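PDB 3DLC: putative S-adenosyl-L-methionine-dependent Methyltransferase from Methanococcus maripaludis, which binds S-adenosylmethionine and probably transfers its methyl group to an acceptor, possibly a sterol. Local coordinates for residues 121-135 and 182-195. Numbering follows the deposited sequence.
Unlike the reference sequence in segment 121-135: Ala128 (reference Thr). Unlike the reference sequence in segment 182-195: Ile195 (reference Val). With SAM (S-adenosylmethionine), chain C; ACT (acetate ion), chain B.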
loop_
_atom_site.group_PDB
_atom_site.type_symbol
_atom_site.label_atom_id
_atom_site.label_comp_id
_atom_site.label_asym_id
_atom_site.label_seq_id
_atom_site.Cartn_x
_atom_site.Cartn_y
_atom_site.Cartn_z
ATOM N N VAL A 121 2.996 -4.487 -3.018
ATOM C CA VAL A 121 2.836 -5.925 -3.081
ATOM C C VAL A 121 3.475 -6.550 -4.306
ATOM O O VAL A 121 3.909 -7.689 -4.256
ATOM C CB VAL A 121 1.329 -6.322 -2.961
ATOM C CG1 VAL A 121 0.525 -5.835 -4.160
ATOM C CG2 VAL A 121 1.167 -7.825 -2.760
ATOM N N PHE A 122 3.523 -5.799 -5.404
ATOM C CA PHE A 122 4.044 -6.290 -6.678
ATOM C C PHE A 122 5.544 -6.513 -6.641
ATOM O O PHE A 122 6.087 -7.176 -7.514
ATOM C CB PHE A 122 3.658 -5.325 -7.804
ATOM C CG PHE A 122 2.191 -5.037 -7.850
ATOM C CD1 PHE A 122 1.263 -6.019 -8.083
ATOM C CD2 PHE A 122 1.738 -3.783 -7.577
ATOM C CE1 PHE A 122 -0.079 -5.736 -8.080
ATOM C CE2 PHE A 122 0.384 -3.493 -7.561
ATOM C CZ PHE A 122 -0.513 -4.462 -7.821
ATOM N N PHE A 123 6.199 -6.001 -5.609
ATOM C CA PHE A 123 7.651 -6.141 -5.450
ATOM C C PHE A 123 8.056 -7.178 -4.404
ATOM O O PHE A 123 9.210 -7.606 -4.389
ATOM C CB PHE A 123 8.290 -4.796 -5.045
ATOM C CG PHE A 123 8.119 -3.711 -6.066
ATOM C CD1 PHE A 123 8.816 -3.729 -7.259
ATOM C CD2 PHE A 123 7.283 -2.644 -5.828
ATOM C CE1 PHE A 123 8.661 -2.653 -8.175
ATOM C CE2 PHE A 123 7.148 -1.620 -6.713
ATOM C CZ PHE A 123 7.802 -1.646 -7.901
ATOM N N TRP A 124 7.162 -7.583 -3.523
ATOM C CA TRP A 124 7.571 -8.421 -2.400
ATOM C C TRP A 124 8.096 -9.768 -2.790
ATOM O O TRP A 124 7.497 -10.445 -3.594
ATOM C CB TRP A 124 6.440 -8.639 -1.370
ATOM C CG TRP A 124 5.891 -7.385 -0.804
ATOM C CD1 TRP A 124 6.489 -6.147 -0.767
ATOM C CD2 TRP A 124 4.618 -7.227 -0.170
ATOM N NE1 TRP A 124 5.656 -5.236 -0.168
ATOM C CE2 TRP A 124 4.486 -5.867 0.170
ATOM C CE3 TRP A 124 3.570 -8.090 0.128
ATOM C CZ2 TRP A 124 3.351 -5.376 0.802
ATOM C CZ3 TRP A 124 2.433 -7.588 0.724
ATOM C CH2 TRP A 124 2.334 -6.244 1.051
ATOM N N GLU A 125 9.222 -10.130 -2.183
ATOM C CA GLU A 125 9.790 -11.467 -2.309
ATOM C C GLU A 125 8.931 -12.341 -1.347
ATOM O O GLU A 125 8.193 -11.803 -0.567
ATOM C CB GLU A 125 11.282 -11.424 -1.873
ATOM C CG GLU A 125 12.151 -10.518 -2.760
ATOM C CD GLU A 125 13.564 -10.238 -2.209
ATOM O OE1 GLU A 125 13.919 -10.719 -1.104
ATOM O OE2 GLU A 125 14.319 -9.509 -2.896
ATOM N N ASP A 126 8.972 -13.653 -1.386
ATOM C CA ASP A 126 8.235 -14.404 -0.348
ATOM C C ASP A 126 6.877 -13.874 0.175
ATOM O O ASP A 126 6.679 -13.552 1.358
ATOM C CB ASP A 126 9.162 -14.654 0.832
ATOM C CG ASP A 126 8.689 -15.814 1.677
ATOM O OD1 ASP A 126 7.644 -16.427 1.331
ATOM O OD2 ASP A 126 9.332 -16.072 2.708
ATOM N N VAL A 127 5.922 -13.888 -0.737
ATOM C CA VAL A 127 4.610 -13.354 -0.427
ATOM C C VAL A 127 3.848 -14.181 0.607
ATOM O O VAL A 127 3.023 -13.628 1.327
ATOM C CB VAL A 127 3.767 -13.075 -1.667
ATOM C CG1 VAL A 127 4.400 -11.900 -2.457
ATOM C CG2 VAL A 127 3.600 -14.304 -2.530
ATOM N N ALA A 128 4.128 -15.477 0.704
ATOM C CA ALA A 128 3.464 -16.294 1.730
ATOM C C ALA A 128 3.818 -15.756 3.116
ATOM O O ALA A 128 2.956 -15.591 3.981
ATOM C CB ALA A 128 3.870 -17.750 1.617
ATOM N N THR A 129 5.100 -15.508 3.352
ATOM C CA THR A 129 5.540 -14.981 4.625
ATOM C C THR A 129 4.961 -13.589 4.869
ATOM O O THR A 129 4.525 -13.265 5.984
ATOM C CB THR A 129 7.070 -14.962 4.707
ATOM O OG1 THR A 129 7.529 -16.312 4.640
ATOM C CG2 THR A 129 7.587 -14.274 5.973
ATOM N N ALA A 130 4.958 -12.763 3.836
ATOM C CA ALA A 130 4.420 -11.401 3.960
ATOM C C ALA A 130 2.955 -11.445 4.403
ATOM O O ALA A 130 2.559 -10.727 5.302
ATOM C CB ALA A 130 4.545 -10.660 2.642
ATOM N N PHE A 131 2.146 -12.283 3.754
ATOM C CA PHE A 131 0.735 -12.365 4.115
ATOM C C PHE A 131 0.461 -13.013 5.455
ATOM O O PHE A 131 -0.485 -12.654 6.122
ATOM C CB PHE A 131 -0.108 -12.917 2.966
ATOM C CG PHE A 131 -0.437 -11.838 1.955
ATOM C CD1 PHE A 131 -1.502 -10.972 2.165
ATOM C CD2 PHE A 131 0.393 -11.603 0.870
ATOM C CE1 PHE A 131 -1.745 -9.941 1.286
ATOM C CE2 PHE A 131 0.146 -10.566 -0.007
ATOM C CZ PHE A 131 -0.919 -9.737 0.209
ATOM N N ARG A 132 1.314 -13.926 5.896
ATOM C CA ARG A 132 1.216 -14.427 7.272
ATOM C C ARG A 132 1.467 -13.310 8.274
ATOM O O ARG A 132 0.794 -13.229 9.305
ATOM C CB ARG A 132 2.156 -15.611 7.499
ATOM C CG ARG A 132 1.612 -16.904 6.874
ATOM C CD ARG A 132 2.517 -18.100 7.210
ATOM N NE ARG A 132 1.835 -19.359 6.971
ATOM C CZ ARG A 132 1.771 -19.966 5.815
ATOM N NH1 ARG A 132 2.486 -19.569 4.792
ATOM N NH2 ARG A 132 0.981 -21.026 5.680
ATOM N N GLU A 133 2.443 -12.450 7.977
ATOM C CA GLU A 133 2.708 -11.307 8.877
ATOM C C GLU A 133 1.543 -10.314 8.900
ATOM O O GLU A 133 1.151 -9.795 9.941
ATOM C CB GLU A 133 4.019 -10.602 8.477
ATOM C CG GLU A 133 5.240 -11.290 9.002
ATOM C CD GLU A 133 5.307 -11.133 10.510
ATOM O OE1 GLU A 133 5.712 -10.045 10.995
ATOM O OE2 GLU A 133 4.908 -12.074 11.223
ATOM N N ILE A 134 1.008 -10.014 7.719
ATOM C CA ILE A 134 -0.147 -9.138 7.599
ATOM C C ILE A 134 -1.298 -9.693 8.422
ATOM O O ILE A 134 -1.965 -8.977 9.169
ATOM C CB ILE A 134 -0.516 -8.952 6.123
ATOM C CG1 ILE A 134 0.563 -8.079 5.467
ATOM C CG2 ILE A 134 -1.908 -8.350 5.939
ATOM C CD1 ILE A 134 0.578 -8.120 3.931
ATOM N N TYR A 135 -1.546 -10.989 8.298
ATOM C CA TYR A 135 -2.649 -11.577 9.048
ATOM C C TYR A 135 -2.369 -11.538 10.541
ATOM O O TYR A 135 -3.306 -11.323 11.330
ATOM C CB TYR A 135 -2.950 -13.000 8.570
ATOM C CG TYR A 135 -4.354 -13.470 8.859
ATOM C CD1 TYR A 135 -5.428 -12.837 8.273
ATOM C CD2 TYR A 135 -4.619 -14.542 9.672
ATOM C CE1 TYR A 135 -6.705 -13.251 8.450
ATOM C CE2 TYR A 135 -5.946 -15.003 9.859
ATOM C CZ TYR A 135 -6.972 -14.339 9.234
ATOM O OH TYR A 135 -8.291 -14.708 9.402
ATOM N N ASN A 182 -2.587 -11.587 -11.134
ATOM C CA ASN A 182 -2.416 -11.327 -9.720
ATOM C C ASN A 182 -3.606 -11.746 -8.914
ATOM O O ASN A 182 -3.423 -12.106 -7.732
ATOM C CB ASN A 182 -1.964 -9.899 -9.445
ATOM C CG ASN A 182 -0.504 -9.752 -9.682
ATOM O OD1 ASN A 182 0.276 -10.685 -9.389
ATOM N ND2 ASN A 182 -0.104 -8.632 -10.221
ATOM N N VAL A 183 -4.798 -11.707 -9.511
ATOM C CA VAL A 183 -5.939 -12.211 -8.774
ATOM C C VAL A 183 -5.677 -13.693 -8.483
ATOM O O VAL A 183 -5.832 -14.141 -7.322
ATOM C CB VAL A 183 -7.241 -11.991 -9.514
ATOM C CG1 VAL A 183 -8.381 -12.614 -8.750
ATOM C CG2 VAL A 183 -7.488 -10.480 -9.725
ATOM N N GLU A 184 -5.253 -14.443 -9.497
ATOM C CA GLU A 184 -4.964 -15.851 -9.335
ATOM C C GLU A 184 -3.792 -16.104 -8.403
ATOM O O GLU A 184 -3.819 -16.943 -7.501
ATOM C CB GLU A 184 -4.660 -16.491 -10.675
ATOM C CG GLU A 184 -4.284 -17.947 -10.499
ATOM C CD GLU A 184 -4.929 -18.824 -11.516
ATOM O OE1 GLU A 184 -6.167 -18.726 -11.642
ATOM O OE2 GLU A 184 -4.230 -19.644 -12.139
ATOM N N ARG A 185 -2.726 -15.363 -8.622
ATOM C CA ARG A 185 -1.528 -15.549 -7.811
ATOM C C ARG A 185 -1.843 -15.403 -6.330
ATOM O O ARG A 185 -1.470 -16.235 -5.499
ATOM C CB ARG A 185 -0.438 -14.547 -8.173
ATOM C CG ARG A 185 0.859 -14.705 -7.382
ATOM C CD ARG A 185 1.908 -13.648 -7.664
ATOM N NE ARG A 185 3.102 -14.026 -6.909
ATOM C CZ ARG A 185 4.055 -13.219 -6.489
ATOM N NH1 ARG A 185 4.012 -11.943 -6.729
ATOM N NH2 ARG A 185 5.057 -13.727 -5.803
ATOM N N PHE A 186 -2.512 -14.307 -6.000
ATOM C CA PHE A 186 -2.783 -13.990 -4.598
ATOM C C PHE A 186 -3.892 -14.819 -3.979
ATOM O O PHE A 186 -3.829 -15.104 -2.794
ATOM C CB PHE A 186 -2.854 -12.479 -4.386
ATOM C CG PHE A 186 -1.520 -11.858 -4.494
ATOM C CD1 PHE A 186 -0.612 -12.009 -3.456
ATOM C CD2 PHE A 186 -1.106 -11.229 -5.626
ATOM C CE1 PHE A 186 0.664 -11.510 -3.566
ATOM C CE2 PHE A 186 0.153 -10.722 -5.741
ATOM C CZ PHE A 186 1.050 -10.860 -4.720
ATOM N N GLN A 187 -4.867 -15.243 -4.776
ATOM C CA GLN A 187 -5.838 -16.199 -4.279
ATOM C C GLN A 187 -5.067 -17.435 -3.821
ATOM O O GLN A 187 -5.323 -17.988 -2.751
ATOM C CB GLN A 187 -6.833 -16.551 -5.410
ATOM C CG GLN A 187 -7.750 -17.651 -5.312
ATOM C CD GLN A 187 -8.407 -17.916 -6.695
ATOM O OE1 GLN A 187 -9.108 -18.879 -6.843
ATOM N NE2 GLN A 187 -8.173 -17.024 -7.682
ATOM N N ASN A 188 -4.119 -17.889 -4.654
ATOM C CA ASN A 188 -3.368 -19.095 -4.287
ATOM C C ASN A 188 -2.538 -18.910 -3.017
ATOM O O ASN A 188 -2.469 -19.796 -2.165
ATOM C CB ASN A 188 -2.479 -19.559 -5.429
ATOM C CG ASN A 188 -3.266 -20.077 -6.625
ATOM O OD1 ASN A 188 -4.443 -20.406 -6.508
ATOM N ND2 ASN A 188 -2.626 -20.129 -7.788
ATOM N N VAL A 189 -1.970 -17.727 -2.841
ATOM C CA VAL A 189 -1.215 -17.429 -1.632
ATOM C C VAL A 189 -2.095 -17.471 -0.389
ATOM O O VAL A 189 -1.775 -18.109 0.626
ATOM C CB VAL A 189 -0.536 -16.028 -1.720
ATOM C CG1 VAL A 189 0.091 -15.610 -0.383
ATOM C CG2 VAL A 189 0.518 -15.978 -2.835
ATOM N N LEU A 190 -3.243 -16.803 -0.447
ATOM C CA LEU A 190 -4.144 -16.745 0.695
ATOM C C LEU A 190 -4.705 -18.129 0.982
ATOM O O LEU A 190 -4.917 -18.498 2.138
ATOM C CB LEU A 190 -5.276 -15.738 0.450
ATOM C CG LEU A 190 -4.815 -14.276 0.237
ATOM C CD1 LEU A 190 -6.042 -13.388 0.263
ATOM C CD2 LEU A 190 -3.779 -13.791 1.279
ATOM N N ASP A 191 -4.949 -18.909 -0.066
ATOM C CA ASP A 191 -5.513 -20.248 0.115
ATOM C C ASP A 191 -4.499 -21.178 0.772
ATOM O O ASP A 191 -4.882 -22.032 1.577
ATOM C CB ASP A 191 -6.034 -20.779 -1.206
ATOM C CG ASP A 191 -7.254 -20.018 -1.713
ATOM O OD1 ASP A 191 -7.880 -19.247 -0.948
ATOM O OD2 ASP A 191 -7.586 -20.224 -2.888
ATOM N N GLU A 192 -3.219 -21.025 0.454
ATOM C CA GLU A 192 -2.186 -21.856 1.112
ATOM C C GLU A 192 -2.122 -21.507 2.600
ATOM O O GLU A 192 -1.903 -22.404 3.437
ATOM C CB GLU A 192 -0.828 -21.679 0.454
ATOM C CG GLU A 192 0.306 -22.522 1.100
ATOM C CD GLU A 192 1.008 -21.928 2.355
ATOM O OE1 GLU A 192 1.251 -20.717 2.430
ATOM O OE2 GLU A 192 1.409 -22.713 3.279
ATOM N N ILE A 193 -2.301 -20.247 2.972
ATOM C CA ILE A 193 -2.324 -19.834 4.380
ATOM C C ILE A 193 -3.551 -20.363 5.077
ATOM O O ILE A 193 -3.520 -20.685 6.259
ATOM C CB ILE A 193 -2.196 -18.302 4.512
ATOM C CG1 ILE A 193 -0.824 -17.858 3.995
ATOM C CG2 ILE A 193 -2.397 -17.858 5.970
ATOM C CD1 ILE A 193 -0.722 -16.350 3.750
ATOM N N GLY A 194 -4.646 -20.436 4.343
ATOM C CA GLY A 194 -5.913 -20.957 4.850
ATOM C C GLY A 194 -6.933 -19.945 5.310
ATOM O O GLY A 194 -7.852 -20.259 6.043
ATOM N N ILE A 195 -6.794 -18.718 4.818
ATOM C CA ILE A 195 -7.646 -17.590 5.174
ATOM C C ILE A 195 -9.105 -17.933 4.897
ATOM O O ILE A 195 -9.456 -18.295 3.776
ATOM C CB ILE A 195 -7.246 -16.327 4.334
ATOM C CG1 ILE A 195 -5.785 -15.909 4.606
ATOM C CG2 ILE A 195 -8.198 -15.170 4.601
ATOM C CD1 ILE A 195 -5.438 -15.727 6.058
HETATM N N SAM C . 2.727 3.521 -1.260
HETATM C CA SAM C . 3.441 4.636 -1.934
HETATM C C SAM C . 2.550 5.264 -2.971
HETATM O O SAM C . 1.575 4.630 -3.381
HETATM O OXT SAM C . 2.858 6.365 -3.413
HETATM C CB SAM C . 4.754 4.151 -2.518
HETATM C CG SAM C . 4.651 3.119 -3.595
HETATM S SD SAM C . 6.307 2.669 -4.151
HETATM C CE SAM C . 5.823 2.250 -5.803
HETATM C "C5'" SAM C . 6.617 1.010 -3.345
HETATM C "C4'" SAM C . 7.183 0.992 -1.894
HETATM O "O4'" SAM C . 7.186 -0.289 -1.182
HETATM C "C3'" SAM C . 8.595 1.615 -1.759
HETATM O "O3'" SAM C . 8.510 2.719 -0.911
HETATM C "C2'" SAM C . 9.420 0.475 -1.158
HETATM O "O2'" SAM C . 10.543 0.838 -0.387
HETATM C "C1'" SAM C . 8.360 -0.322 -0.380
HETATM N N9 SAM C . 8.703 -1.737 -0.169
HETATM C C8 SAM C . 9.041 -2.650 -1.141
HETATM N N7 SAM C . 9.211 -3.880 -0.601
HETATM C C5 SAM C . 9.000 -3.746 0.746
HETATM C C6 SAM C . 9.069 -4.642 1.816
HETATM N N6 SAM C . 9.452 -5.927 1.710
HETATM N N1 SAM C . 8.736 -4.169 3.038
HETATM C C2 SAM C . 8.393 -2.851 3.229
HETATM N N3 SAM C . 8.375 -1.926 2.227
HETATM C C4 SAM C . 8.660 -2.413 1.021
HETATM C C ACT B . 4.106 -17.170 -5.000
HETATM O O ACT B . 5.273 -16.721 -5.145
HETATM O OXT ACT B . 3.242 -16.839 -5.863
HETATM C CH3 ACT B . 3.787 -18.070 -3.849
HETATM O O HOH W 1 5.411 -9.844 -5.313
HETATM O O HOH W 2 7.682 -12.691 -5.108
#
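In one of its two conformers, Ile195 puts CD1 over the centre of one Tyr135 ring face, a CH-pi contact 3.5 Å from the centroid. Arg132 lays one guanidinium face on Ile193 CG1 and turns its edge to Glu192, Arg132 NH1 to Glu192 OE1 at 2.9 Å and Arg132 NH2 to Glu192 OE2 at 3.0 Å; this end-on, two-nitrogen salt bridge is skewed, the guanidinium and carboxylate planes standing 53° apart. The Phe186 ring receives Val127 CG1 at its edge and meets the Phe131 ring obliquely, Phe186 CE1 lying 3.7 Å from Phe131 CE2. Phe131 is a knob among Phe186, Val189, Leu190 and Ile193, where helices 127-135 and 182-193 cross at -62° beside the sheet of the Rossmann-like methyltransferase fold. A Schellman motif with Gly194 at C-prime ends helix 182-193 just before Ile195. The first torsion of Tyr135 (-157°) swings CG away from the backbone N, toward Ile195; a serine there would probably leave that methyl without its aromatic platform and Lys213 without its cation-pi partner. Arg185, its chain extended, rests a guanidinium face on Val127 CG2, while NE and NH2 hold an acetate ion, probably from the crystallisation liquor, and two waters link NH1 and NH2 to Trp124 O.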